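Long-range contacts in fucose-specific lectin (Aleuria aurantia, PDB 6GKE), which binds L-fucose, with strongest preference for alpha-1,6-linked core fucose on glycoproteins, through five sites between the blades of a six-bladed beta-propeller: residues A170-Y181 with A216-V227; P127-Q135 with H145-W153. The protein carries 1 engineered substitution. All coordinates share one frame; numbering follows the deposited sequence. Where two conformers were deposited one is given.

Contact 1. Residues A170-Y181 with A216-V227; sequences ATAIGPGRLRIY and AISWGSTPQIRV. Engineered in segment 216-227: Gln224 (natural residue Asn). With FUC (alpha-L-fucopyranose), chain F; FUC (alpha-L-fucopyranose), chain G.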
loop_
_atom_site.group_PDB
_atom_site.type_symbol
_atom_site.label_atom_id
_atom_site.label_comp_id
_atom_site.label_asym_id
_atom_site.label_seq_id
_atom_site.Cartn_x
_atom_site.Cartn_y
_atom_site.Cartn_z
ATOM N N ALA A 170 18.663 -17.276 4.254
ATOM C CA ALA A 170 20.039 -17.582 4.649
ATOM C C ALA A 170 20.061 -18.008 6.114
ATOM O O ALA A 170 19.585 -17.280 6.975
ATOM C CB ALA A 170 20.936 -16.389 4.429
ATOM N N THR A 171 20.657 -19.167 6.400
ATOM C CA THR A 171 20.726 -19.625 7.780
ATOM C C THR A 171 22.054 -20.347 8.023
ATOM O O THR A 171 22.547 -21.075 7.160
ATOM C CB THR A 171 19.488 -20.466 8.123
ATOM O OG1 THR A 171 19.493 -20.783 9.516
ATOM C CG2 THR A 171 19.377 -21.746 7.326
ATOM N N ALA A 172 22.615 -20.131 9.218
ATOM C CA ALA A 172 23.776 -20.870 9.690
ATOM C C ALA A 172 23.268 -22.082 10.468
ATOM O O ALA A 172 22.790 -21.948 11.591
ATOM C CB ALA A 172 24.662 -19.996 10.547
ATOM N N ILE A 173 23.348 -23.260 9.847
ATOM C CA ILE A 173 22.767 -24.482 10.417
ATOM C C ILE A 173 23.687 -25.096 11.475
ATOM O O ILE A 173 23.287 -26.017 12.178
ATOM C CB ILE A 173 22.417 -25.496 9.311
ATOM C CG1 ILE A 173 23.655 -26.082 8.625
ATOM C CG2 ILE A 173 21.448 -24.880 8.312
ATOM C CD1 ILE A 173 23.352 -27.303 7.776
ATOM N N GLY A 174 24.921 -24.602 11.553
ATOM C CA GLY A 174 25.887 -25.005 12.548
ATOM C C GLY A 174 27.074 -24.064 12.448
ATOM O O GLY A 174 27.075 -23.181 11.592
ATOM N N PRO A 175 28.105 -24.218 13.299
ATOM C CA PRO A 175 29.255 -23.322 13.249
ATOM C C PRO A 175 29.925 -23.359 11.870
ATOM O O PRO A 175 30.413 -24.395 11.444
ATOM C CB PRO A 175 30.180 -23.864 14.347
ATOM C CG PRO A 175 29.251 -24.596 15.290
ATOM C CD PRO A 175 28.192 -25.197 14.392
ATOM N N GLY A 176 29.882 -22.232 11.164
ATOM C CA GLY A 176 30.497 -22.115 9.848
ATOM C C GLY A 176 29.855 -23.015 8.801
ATOM O O GLY A 176 30.479 -23.302 7.789
ATOM N N ARG A 177 28.602 -23.425 9.021
ATOM C CA ARG A 177 27.871 -24.286 8.089
ATOM C C ARG A 177 26.640 -23.513 7.626
ATOM O O ARG A 177 25.765 -23.192 8.440
ATOM C CB ARG A 177 27.423 -25.602 8.732
ATOM C CG ARG A 177 28.543 -26.589 9.023
ATOM C CD ARG A 177 28.013 -27.858 9.667
ATOM N NE ARG A 177 27.176 -28.647 8.773
ATOM C CZ ARG A 177 26.267 -29.530 9.171
ATOM N NH1 ARG A 177 25.956 -29.631 10.452
ATOM N NH2 ARG A 177 25.660 -30.300 8.287
ATOM N N LEU A 178 26.602 -23.201 6.326
ATOM C CA LEU A 178 25.648 -22.229 5.789
ATOM C C LEU A 178 24.730 -22.888 4.766
ATOM O O LEU A 178 25.182 -23.711 3.972
ATOM C CB LEU A 178 26.399 -21.091 5.093
ATOM C CG LEU A 178 27.607 -20.531 5.833
ATOM C CD1 LEU A 178 28.184 -19.363 5.051
ATOM C CD2 LEU A 178 27.265 -20.116 7.259
ATOM N N ARG A 179 23.461 -22.468 4.758
ATOM C CA ARG A 179 22.518 -22.889 3.737
ATOM C C ARG A 179 21.772 -21.656 3.227
ATOM O O ARG A 179 21.212 -20.887 4.015
ATOM C CB ARG A 179 21.531 -23.931 4.272
ATOM C CG ARG A 179 22.172 -25.243 4.709
ATOM C CD ARG A 179 22.803 -26.023 3.564
ATOM N NE ARG A 179 23.349 -27.309 3.982
ATOM C CZ ARG A 179 24.585 -27.510 4.439
ATOM N NH1 ARG A 179 25.432 -26.502 4.591
ATOM N NH2 ARG A 179 24.973 -28.739 4.744
ATOM N N ILE A 180 21.791 -21.491 1.903
ATOM C CA ILE A 180 21.200 -20.346 1.216
ATOM C C ILE A 180 20.130 -20.875 0.263
ATOM O O ILE A 180 20.391 -21.808 -0.495
ATOM C CB ILE A 180 22.263 -19.544 0.440
ATOM C CG1 ILE A 180 23.515 -19.256 1.279
ATOM C CG2 ILE A 180 21.640 -18.287 -0.152
ATOM C CD1 ILE A 180 23.277 -18.480 2.558
ATOM N N TYR A 181 18.943 -20.269 0.320
ATOM C CA TYR A 181 17.781 -20.677 -0.463
ATOM C C TYR A 181 17.378 -19.518 -1.366
ATOM O O TYR A 181 17.346 -18.372 -0.943
ATOM C CB TYR A 181 16.630 -21.102 0.456
ATOM C CG TYR A 181 17.040 -22.242 1.341
ATOM C CD1 TYR A 181 16.969 -23.551 0.896
ATOM C CD2 TYR A 181 17.616 -22.007 2.576
ATOM C CE1 TYR A 181 17.436 -24.601 1.668
ATOM C CE2 TYR A 181 18.086 -23.045 3.363
ATOM C CZ TYR A 181 18.006 -24.347 2.903
ATOM O OH TYR A 181 18.506 -25.366 3.670
ATOM N N ALA A 216 14.415 -18.480 5.829
ATOM C CA ALA A 216 14.895 -19.772 6.313
ATOM C C ALA A 216 15.435 -19.615 7.729
ATOM O O ALA A 216 16.063 -18.606 8.049
ATOM C CB ALA A 216 15.965 -20.335 5.406
ATOM N N ILE A 217 15.204 -20.652 8.540
ATOM C CA ILE A 217 15.701 -20.737 9.910
ATOM C C ILE A 217 16.258 -22.144 10.132
ATOM O O ILE A 217 15.978 -23.079 9.377
ATOM C CB ILE A 217 14.593 -20.427 10.936
ATOM C CG1 ILE A 217 13.443 -21.434 10.811
ATOM C CG2 ILE A 217 14.122 -18.989 10.789
ATOM C CD1 ILE A 217 12.438 -21.416 11.930
ATOM N N SER A 218 17.008 -22.305 11.218
ATOM C CA SER A 218 17.542 -23.606 11.577
ATOM C C SER A 218 17.894 -23.609 13.062
ATOM O O SER A 218 18.101 -22.554 13.658
ATOM C CB SER A 218 18.745 -23.961 10.734
ATOM O OG SER A 218 19.834 -23.084 10.987
ATOM N N TRP A 219 17.978 -24.810 13.633
ATOM C CA TRP A 219 18.396 -24.969 15.009
ATOM C C TRP A 219 18.809 -26.418 15.238
ATOM O O TRP A 219 18.536 -27.297 14.426
ATOM C CB TRP A 219 17.292 -24.560 15.994
ATOM C CG TRP A 219 16.134 -25.511 16.057
ATOM C CD1 TRP A 219 15.893 -26.486 16.985
ATOM C CD2 TRP A 219 15.027 -25.550 15.141
ATOM N NE1 TRP A 219 14.718 -27.129 16.694
ATOM C CE2 TRP A 219 14.162 -26.578 15.568
ATOM C CE3 TRP A 219 14.675 -24.801 14.010
ATOM C CZ2 TRP A 219 12.984 -26.880 14.880
ATOM C CZ3 TRP A 219 13.510 -25.098 13.336
ATOM C CH2 TRP A 219 12.673 -26.122 13.775
ATOM N N GLY A 220 19.459 -26.651 16.372
ATOM C CA GLY A 220 19.653 -27.992 16.868
ATOM C C GLY A 220 20.866 -28.695 16.285
ATOM O O GLY A 220 21.791 -28.076 15.762
ATOM N N SER A 221 20.856 -30.024 16.429
ATOM C CA SER A 221 22.014 -30.873 16.188
ATOM C C SER A 221 21.884 -31.691 14.901
ATOM O O SER A 221 22.886 -32.098 14.337
ATOM C CB SER A 221 22.248 -31.779 17.373
ATOM O OG SER A 221 21.144 -32.653 17.604
ATOM N N THR A 222 20.656 -31.963 14.459
ATOM C CA THR A 222 20.454 -32.767 13.255
ATOM C C THR A 222 21.147 -32.147 12.037
ATOM O O THR A 222 21.826 -32.872 11.313
ATOM C CB THR A 222 18.967 -33.058 13.029
ATOM O OG1 THR A 222 18.543 -33.911 14.092
ATOM C CG2 THR A 222 18.688 -33.741 11.709
ATOM N N PRO A 223 20.989 -30.845 11.760
ATOM C CA PRO A 223 20.111 -29.877 12.395
ATOM C C PRO A 223 18.711 -29.879 11.768
ATOM O O PRO A 223 18.500 -30.459 10.699
ATOM C CB PRO A 223 20.823 -28.547 12.111
ATOM C CG PRO A 223 21.384 -28.755 10.731
ATOM C CD PRO A 223 21.733 -30.226 10.660
ATOM N N GLN A 224 17.774 -29.219 12.451
ATOM C CA GLN A 224 16.475 -28.908 11.893
ATOM C C GLN A 224 16.606 -27.655 11.020
ATOM O O GLN A 224 17.221 -26.672 11.428
ATOM C CB GLN A 224 15.457 -28.655 13.003
ATOM C CG GLN A 224 15.218 -29.852 13.908
ATOM C CD GLN A 224 14.535 -31.005 13.212
ATOM O OE1 GLN A 224 13.616 -30.820 12.416
ATOM N NE2 GLN A 224 14.964 -32.216 13.532
ATOM N N ILE A 225 16.014 -27.707 9.826
ATOM C CA ILE A 225 15.944 -26.545 8.940
ATOM C C ILE A 225 14.479 -26.356 8.558
ATOM O O ILE A 225 13.780 -27.337 8.314
ATOM C CB ILE A 225 16.815 -26.693 7.672
ATOM C CG1 ILE A 225 18.218 -27.209 7.996
ATOM C CG2 ILE A 225 16.858 -25.377 6.908
ATOM C CD1 ILE A 225 19.025 -27.606 6.781
ATOM N N ARG A 226 14.031 -25.101 8.497
ATOM C CA ARG A 226 12.723 -24.791 7.942
ATOM C C ARG A 226 12.900 -23.687 6.902
ATOM O O ARG A 226 13.540 -22.672 7.176
ATOM C CB ARG A 226 11.731 -24.337 9.017
ATOM C CG ARG A 226 11.528 -25.326 10.158
ATOM C CD ARG A 226 10.861 -26.624 9.730
ATOM N NE ARG A 226 10.612 -27.517 10.857
ATOM C CZ ARG A 226 11.450 -28.458 11.289
ATOM N NH1 ARG A 226 12.587 -28.698 10.658
ATOM N NH2 ARG A 226 11.138 -29.163 12.363
ATOM N N VAL A 227 12.335 -23.914 5.714
ATOM C CA VAL A 227 12.357 -22.950 4.628
ATOM C C VAL A 227 10.908 -22.533 4.378
ATOM O O VAL A 227 10.037 -23.389 4.206
ATOM C CB VAL A 227 13.002 -23.539 3.360
ATOM C CG1 VAL A 227 13.055 -22.530 2.231
ATOM C CG2 VAL A 227 14.389 -24.088 3.648
HETATM C C1 FUC F . 23.194 -31.222 2.625
HETATM C C2 FUC F . 22.098 -30.700 1.710
HETATM C C3 FUC F . 20.726 -30.924 2.346
HETATM C C4 FUC F . 20.697 -30.283 3.733
HETATM C C5 FUC F . 21.797 -30.913 4.578
HETATM C C6 FUC F . 21.865 -30.328 5.982
HETATM O O1 FUC F . 23.089 -32.639 2.641
HETATM O O2 FUC F . 22.196 -31.345 0.431
HETATM O O3 FUC F . 19.688 -30.451 1.488
HETATM O O4 FUC F . 20.953 -28.879 3.664
HETATM O O5 FUC F . 23.064 -30.683 3.945
HETATM C C1 FUC G . 7.541 -29.656 12.557
HETATM C C2 FUC G . 6.843 -28.998 11.375
HETATM C C3 FUC G . 6.138 -27.718 11.823
HETATM C C4 FUC G . 7.121 -26.796 12.555
HETATM C C5 FUC G . 7.745 -27.569 13.704
HETATM C C6 FUC G . 8.764 -26.775 14.510
HETATM O O1 FUC G . 6.555 -30.138 13.473
HETATM O O2 FUC G . 5.898 -29.920 10.820
HETATM O O3 FUC G . 5.530 -27.089 10.695
HETATM O O4 FUC G . 8.188 -26.355 11.702
HETATM O O5 FUC G . 8.413 -28.727 13.205
HETATM O O HOH W 1 21.035 -22.267 13.447
HETATM O O HOH W 2 21.918 -25.580 14.529
HETATM O O HOH W 3 23.884 -28.091 14.006
HETATM O O HOH W 4 24.055 -32.653 9.608
HETATM O O HOH W 5 24.611 -30.945 12.617
#

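Contact 2. Residues P127-Q135 with H145-W153; sequences PPNIRVYYQ and HEYVWSGKW. With FUC (alpha-L-fucopyranose), chain E; FUC (alpha-L-fucopyranose), chain B; NDG (2-acetamido-2-deoxy-alpha-D-glucopyranose), chain C.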
loop_
_atom_site.group_PDB
_atom_site.type_symbol
_atom_site.label_atom_id
_atom_site.label_comp_id
_atom_site.label_asym_id
_atom_site.label_seq_id
_atom_site.Cartn_x
_atom_site.Cartn_y
_atom_site.Cartn_z
ATOM N N PRO A 127 34.132 -13.905 18.693
ATOM C CA PRO A 127 33.660 -12.872 17.776
ATOM C C PRO A 127 32.563 -13.366 16.846
ATOM O O PRO A 127 32.446 -14.560 16.570
ATOM C CB PRO A 127 34.924 -12.526 16.982
ATOM C CG PRO A 127 35.664 -13.839 16.927
ATOM C CD PRO A 127 35.438 -14.458 18.293
ATOM N N PRO A 128 31.743 -12.438 16.317
ATOM C CA PRO A 128 30.700 -12.793 15.365
ATOM C C PRO A 128 31.268 -13.034 13.964
ATOM O O PRO A 128 32.319 -12.508 13.594
ATOM C CB PRO A 128 29.795 -11.558 15.372
ATOM C CG PRO A 128 30.766 -10.424 15.618
ATOM C CD PRO A 128 31.773 -10.994 16.597
ATOM N N ASN A 129 30.522 -13.817 13.190
ATOM C CA ASN A 129 30.782 -14.049 11.784
ATOM C C ASN A 129 29.483 -13.766 11.041
ATOM O O ASN A 129 28.505 -14.466 11.273
ATOM C CB ASN A 129 31.229 -15.483 11.511
ATOM C CG ASN A 129 32.476 -15.848 12.281
ATOM O OD1 ASN A 129 33.587 -15.609 11.811
ATOM N ND2 ASN A 129 32.294 -16.405 13.466
ATOM N N ILE A 130 29.479 -12.725 10.202
ATOM C CA ILE A 130 28.271 -12.288 9.505
ATOM C C ILE A 130 28.456 -12.541 8.011
ATOM O O ILE A 130 29.542 -12.337 7.480
ATOM C CB ILE A 130 27.961 -10.800 9.776
ATOM C CG1 ILE A 130 27.899 -10.490 11.271
ATOM C CG2 ILE A 130 26.677 -10.376 9.074
ATOM C CD1 ILE A 130 27.933 -9.014 11.586
ATOM N N ARG A 131 27.376 -12.946 7.351
ATOM C CA ARG A 131 27.359 -13.041 5.893
ATOM C C ARG A 131 26.081 -12.363 5.403
ATOM O O ARG A 131 25.008 -12.608 5.955
ATOM C CB ARG A 131 27.409 -14.499 5.427
ATOM C CG ARG A 131 28.586 -15.307 5.967
ATOM C CD ARG A 131 29.915 -14.856 5.390
ATOM N NE ARG A 131 31.054 -15.663 5.822
ATOM C CZ ARG A 131 31.844 -15.404 6.864
ATOM N NH1 ARG A 131 31.550 -14.436 7.720
ATOM N NH2 ARG A 131 32.943 -16.123 7.048
ATOM N N VAL A 132 26.223 -11.524 4.373
ATOM C CA VAL A 132 25.123 -10.781 3.786
ATOM C C VAL A 132 25.033 -11.160 2.306
ATOM O O VAL A 132 26.050 -11.175 1.620
ATOM C CB VAL A 132 25.309 -9.264 3.963
ATOM C CG1 VAL A 132 24.158 -8.489 3.345
ATOM C CG2 VAL A 132 25.482 -8.888 5.423
ATOM N N TYR A 133 23.811 -11.451 1.847
ATOM C CA TYR A 133 23.555 -11.919 0.488
ATOM C C TYR A 133 22.682 -10.900 -0.239
ATOM O O TYR A 133 21.707 -10.388 0.317
ATOM C CB TYR A 133 22.910 -13.310 0.522
ATOM C CG TYR A 133 23.807 -14.300 1.214
ATOM C CD1 TYR A 133 24.796 -14.976 0.516
ATOM C CD2 TYR A 133 23.751 -14.465 2.588
ATOM C CE1 TYR A 133 25.691 -15.813 1.163
ATOM C CE2 TYR A 133 24.643 -15.295 3.248
ATOM C CZ TYR A 133 25.622 -15.963 2.538
ATOM O OH TYR A 133 26.503 -16.762 3.216
ATOM N N TYR A 134 23.057 -10.623 -1.488
ATOM C CA TYR A 134 22.455 -9.566 -2.280
ATOM C C TYR A 134 22.668 -9.892 -3.758
ATOM O O TYR A 134 23.432 -10.785 -4.108
ATOM C CB TYR A 134 23.082 -8.205 -1.941
ATOM C CG TYR A 134 24.542 -8.100 -2.314
ATOM C CD1 TYR A 134 25.537 -8.649 -1.521
ATOM C CD2 TYR A 134 24.935 -7.483 -3.490
ATOM C CE1 TYR A 134 26.875 -8.592 -1.882
ATOM C CE2 TYR A 134 26.269 -7.413 -3.862
ATOM C CZ TYR A 134 27.246 -7.965 -3.057
ATOM O OH TYR A 134 28.562 -7.913 -3.416
ATOM N N GLN A 135 22.012 -9.123 -4.628
ATOM C CA GLN A 135 22.239 -9.224 -6.060
ATOM C C GLN A 135 22.710 -7.873 -6.594
ATOM O O GLN A 135 22.332 -6.818 -6.087
ATOM C CB GLN A 135 20.978 -9.682 -6.783
ATOM C CG GLN A 135 20.538 -11.053 -6.302
ATOM C CD GLN A 135 19.564 -11.710 -7.241
ATOM O OE1 GLN A 135 18.382 -11.364 -7.289
ATOM N NE2 GLN A 135 20.061 -12.650 -8.026
ATOM N N HIS A 145 25.370 -12.704 -4.627
ATOM C CA HIS A 145 26.671 -12.322 -4.132
ATOM C C HIS A 145 26.646 -12.278 -2.607
ATOM O O HIS A 145 25.602 -12.053 -2.004
ATOM C CB HIS A 145 27.074 -10.961 -4.696
ATOM C CG HIS A 145 27.266 -10.983 -6.171
ATOM N ND1 HIS A 145 28.515 -11.120 -6.748
ATOM C CD2 HIS A 145 26.380 -10.928 -7.190
ATOM C CE1 HIS A 145 28.385 -11.117 -8.062
ATOM N NE2 HIS A 145 27.088 -11.002 -8.356
ATOM N N GLU A 146 27.829 -12.445 -2.016
ATOM C CA GLU A 146 28.000 -12.520 -0.575
ATOM C C GLU A 146 29.031 -11.481 -0.130
ATOM O O GLU A 146 30.093 -11.361 -0.751
ATOM C CB GLU A 146 28.480 -13.928 -0.228
ATOM C CG GLU A 146 28.756 -14.189 1.241
ATOM C CD GLU A 146 29.500 -15.494 1.462
ATOM O OE1 GLU A 146 30.552 -15.662 0.806
ATOM O OE2 GLU A 146 29.035 -16.329 2.274
ATOM N N TYR A 147 28.732 -10.776 0.965
ATOM C CA TYR A 147 29.725 -9.953 1.667
ATOM C C TYR A 147 29.942 -10.574 3.052
ATOM O O TYR A 147 29.019 -11.109 3.664
ATOM C CB TYR A 147 29.366 -8.454 1.678
ATOM C CG TYR A 147 30.482 -7.634 1.079
ATOM C CD1 TYR A 147 30.663 -7.610 -0.297
ATOM C CD2 TYR A 147 31.441 -7.009 1.863
ATOM C CE1 TYR A 147 31.754 -6.983 -0.876
ATOM C CE2 TYR A 147 32.541 -6.377 1.298
ATOM C CZ TYR A 147 32.701 -6.368 -0.076
ATOM O OH TYR A 147 33.788 -5.777 -0.657
ATOM N N VAL A 148 31.191 -10.502 3.508
ATOM C CA VAL A 148 31.710 -11.316 4.601
ATOM C C VAL A 148 32.262 -10.415 5.705
ATOM O O VAL A 148 33.129 -9.591 5.424
ATOM C CB VAL A 148 32.844 -12.209 4.058
ATOM C CG1 VAL A 148 33.601 -12.937 5.157
ATOM C CG2 VAL A 148 32.331 -13.182 3.007
ATOM N N TRP A 149 31.818 -10.621 6.950
ATOM C CA TRP A 149 32.469 -10.042 8.127
ATOM C C TRP A 149 32.966 -11.172 9.019
ATOM O O TRP A 149 32.159 -11.838 9.665
ATOM C CB TRP A 149 31.552 -9.156 8.977
ATOM C CG TRP A 149 32.219 -8.732 10.256
ATOM C CD1 TRP A 149 32.374 -9.436 11.421
ATOM C CD2 TRP A 149 32.891 -7.483 10.464
ATOM N NE1 TRP A 149 33.086 -8.701 12.334
ATOM C CE2 TRP A 149 33.408 -7.492 11.775
ATOM C CE3 TRP A 149 33.085 -6.355 9.666
ATOM C CZ2 TRP A 149 34.113 -6.409 12.299
ATOM C CZ3 TRP A 149 33.781 -5.286 10.182
ATOM C CH2 TRP A 149 34.282 -5.314 11.483
ATOM N N SER A 150 34.280 -11.364 9.062
ATOM C CA SER A 150 34.906 -12.199 10.075
ATOM C C SER A 150 36.131 -11.438 10.603
ATOM O O SER A 150 37.230 -11.974 10.698
ATOM C CB SER A 150 35.217 -13.604 9.565
ATOM O OG SER A 150 34.029 -14.384 9.385
ATOM N N GLY A 151 35.891 -10.164 10.945
ATOM C CA GLY A 151 36.862 -9.229 11.514
ATOM C C GLY A 151 36.918 -7.912 10.749
ATOM O O GLY A 151 37.244 -6.873 11.307
ATOM N N LYS A 152 36.632 -7.975 9.449
ATOM C CA LYS A 152 36.631 -6.846 8.520
ATOM C C LYS A 152 35.696 -7.240 7.378
ATOM O O LYS A 152 35.557 -8.424 7.115
ATOM C CB LYS A 152 38.017 -6.601 7.909
ATOM C CG LYS A 152 39.140 -6.223 8.861
ATOM C CD LYS A 152 38.982 -4.837 9.431
ATOM C CE LYS A 152 40.024 -4.502 10.476
ATOM N NZ LYS A 152 41.368 -4.320 9.879
ATOM N N TRP A 153 35.084 -6.273 6.695
ATOM C CA TRP A 153 34.251 -6.590 5.541
ATOM C C TRP A 153 35.117 -6.907 4.319
ATOM O O TRP A 153 36.010 -6.145 3.963
ATOM C CB TRP A 153 33.298 -5.442 5.210
ATOM C CG TRP A 153 32.173 -5.297 6.182
ATOM C CD1 TRP A 153 32.007 -4.292 7.087
ATOM C CD2 TRP A 153 31.047 -6.176 6.345
ATOM N NE1 TRP A 153 30.863 -4.490 7.809
ATOM C CE2 TRP A 153 30.248 -5.632 7.370
ATOM C CE3 TRP A 153 30.617 -7.349 5.708
ATOM C CZ2 TRP A 153 29.064 -6.233 7.790
ATOM C CZ3 TRP A 153 29.439 -7.936 6.116
ATOM C CH2 TRP A 153 28.675 -7.384 7.145
HETATM C C1 FUC E . 34.413 -17.328 3.802
HETATM C C2 FUC E . 33.671 -16.942 2.528
HETATM C C3 FUC E . 32.799 -18.123 2.079
HETATM C C4 FUC E . 31.871 -18.560 3.216
HETATM C C5 FUC E . 32.752 -18.963 4.391
HETATM C C6 FUC E . 31.952 -19.470 5.573
HETATM O O1 FUC E . 35.394 -18.300 3.446
HETATM O O2 FUC E . 34.616 -16.547 1.514
HETATM O O3 FUC E . 32.073 -17.793 0.895
HETATM O O4 FUC E . 31.023 -17.497 3.656
HETATM O O5 FUC E . 33.522 -17.834 4.809
HETATM C C1 FUC B . 30.570 -3.154 13.872
HETATM C C2 FUC B . 30.072 -2.680 12.511
HETATM C C3 FUC B . 30.569 -3.606 11.410
HETATM C C4 FUC B . 30.152 -5.038 11.739
HETATM C C5 FUC B . 30.747 -5.424 13.088
HETATM C C6 FUC B . 30.410 -6.842 13.514
HETATM O O2 FUC B . 30.526 -1.344 12.269
HETATM O O3 FUC B . 30.089 -3.161 10.136
HETATM O O4 FUC B . 28.728 -5.171 11.841
HETATM O O5 FUC B . 30.247 -4.526 14.094
HETATM C C1 NDG C . 36.223 -3.219 13.993
HETATM C C2 NDG C . 36.369 -1.732 13.688
HETATM C C3 NDG C . 35.691 -0.916 14.781
HETATM C C4 NDG C . 34.241 -1.360 14.951
HETATM C C5 NDG C . 34.123 -2.870 15.141
HETATM C C6 NDG C . 32.670 -3.324 15.118
HETATM C C7 NDG C . 38.323 -0.984 12.394
HETATM C C8 NDG C . 39.777 -0.613 12.453
HETATM O O5 NDG C . 34.837 -3.549 14.105
HETATM O O3 NDG C . 35.732 0.470 14.427
HETATM O O4 NDG C . 33.642 -0.696 16.068
HETATM O O6 NDG C . 31.986 -2.980 13.893
HETATM O O7 NDG C . 37.706 -0.946 11.338
HETATM N N2 NDG C . 37.768 -1.349 13.557
HETATM O O1 NDG C . 36.900 -3.543 15.213
HETATM O O HOH W 6 30.405 -9.918 -3.081
#

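Contact 1. Residues A170-Y181 with A216-V227
Thr171 and Ser218 join the inner strands of two neighbouring propeller blades, strands 170-174 and 216-219, which run nearly parallel (9°). Thr171 OG1 and Ser218 OG share a hydrogen bond of 2.8 Å. The Thr171 hydroxyl lies anti to its own backbone N (chi1 -174°), on the side where Ser218 sits. The Ala172 carbonyl O accepts a hydrogen bond from a water that also bonds Ser218 OG. Ile173 packs its CB 3.7 Å from Pro223 CG, and its CG2 lies 4.0 Å from Ile225 CD1. A classic beta bulge follows, in which Ile173 and Gly174 share Arg177 as their partner. The Arg177 guanidinium reaches the turn at Ser221 and Thr222 through two waters, which donate to their carbonyl oxygens. Ile173 CD1 lies over the centre of the Arg179 guanidinium. Arg179 NH2 donates to O5 of the chain F fucose at 2.8 Å and NE to its O4 at 2.9 Å; Asp195 forms a salt bridge with NH2. Tyr181 packs between the blades, its hydroxyl hydrogen-bonded to Glu191. Its CD2 meets Ala216 CB at 3.7 Å. Val227 CG2 sits over the ring face, 3.6 Å from the Tyr181 ring centroid and 8° off the normal.

Contact 2. Residues P127-Q135 with H145-W153
Arg131 and Glu146 meet the chain E fucose through different chain shapes. Arg131 bends at chi2 (-69°), which brings its guanidinium over Val148 toward Ser150. Glu146 stays extended, with CG anti to the backbone N (chi1 178°). They stand on one face of the antiparallel hairpin formed by strands 129-134 and 142-149, the middle of a propeller blade. The guanidinium and carboxylate planes are 82° apart. Arg131 NE donates to O4 of this fucose at 2.8 Å, and NH2 to O5. In turn, fucose O4 donates to Glu146 OE2 and O3 to OE1. Tyr133 lies alongside Glu146, and its hydroxyl gives OE2 a weak hydrogen bond. Ala157 N bonds OE1. Val148 CG1 sits over the centre of the guanidinium, 3.5 Å from Arg131 CZ. At its edge, NH1 and NH2 of Arg131 both grip Ser150 OG, near the guanidinium plane. Ser150 OG donates to Asn129 OD1, on a lone pair in the carbonyl plane, at 2.8 Å. These bonds, with that of Arg131 NH1 to Ile130 O, hold the guanidinium in its plane against rotation.

The face with Ile130, Val132 and Trp149 serves a second site, which holds a fucose (chain B) joined to GlcNAc. One face of the Trp149 indole carries this fucose, with its NE1 3.5 Å from fucose C6. Trp153 NE1 donates to O3 of the same fucose at 2.8 Å. At the far end of this indole from NE1, Val132 CG2 touches Trp153 CH2 at 3.9 Å. Further along, His145 CB lies over the Tyr134 ring, 3.7 Å from its centroid.

In the fold
The two contacts are about 16 Å apart, centre to centre, and follow one another along the chain. Contact 2 lies within one blade; contact 1 spans the next two. They touch where blades meet: Ile180 CD1 packs 3.4 Å from Tyr133 CZ, and Leu178 CD1 lies 3.6 Å from Tyr133 OH. Leu178 also touches the fucose held by Arg131 and Glu146, so 170-181 helps line the site of contact 2 as well as its own. Trp199 also bonds that fucose; Glu191, Gly203 and Trp245 bond the one at Arg179. The Arg226 site adds Glu238 and Trp298. Arg131, Arg179 and Arg226 thus repeat one fucose-binding role around the propeller.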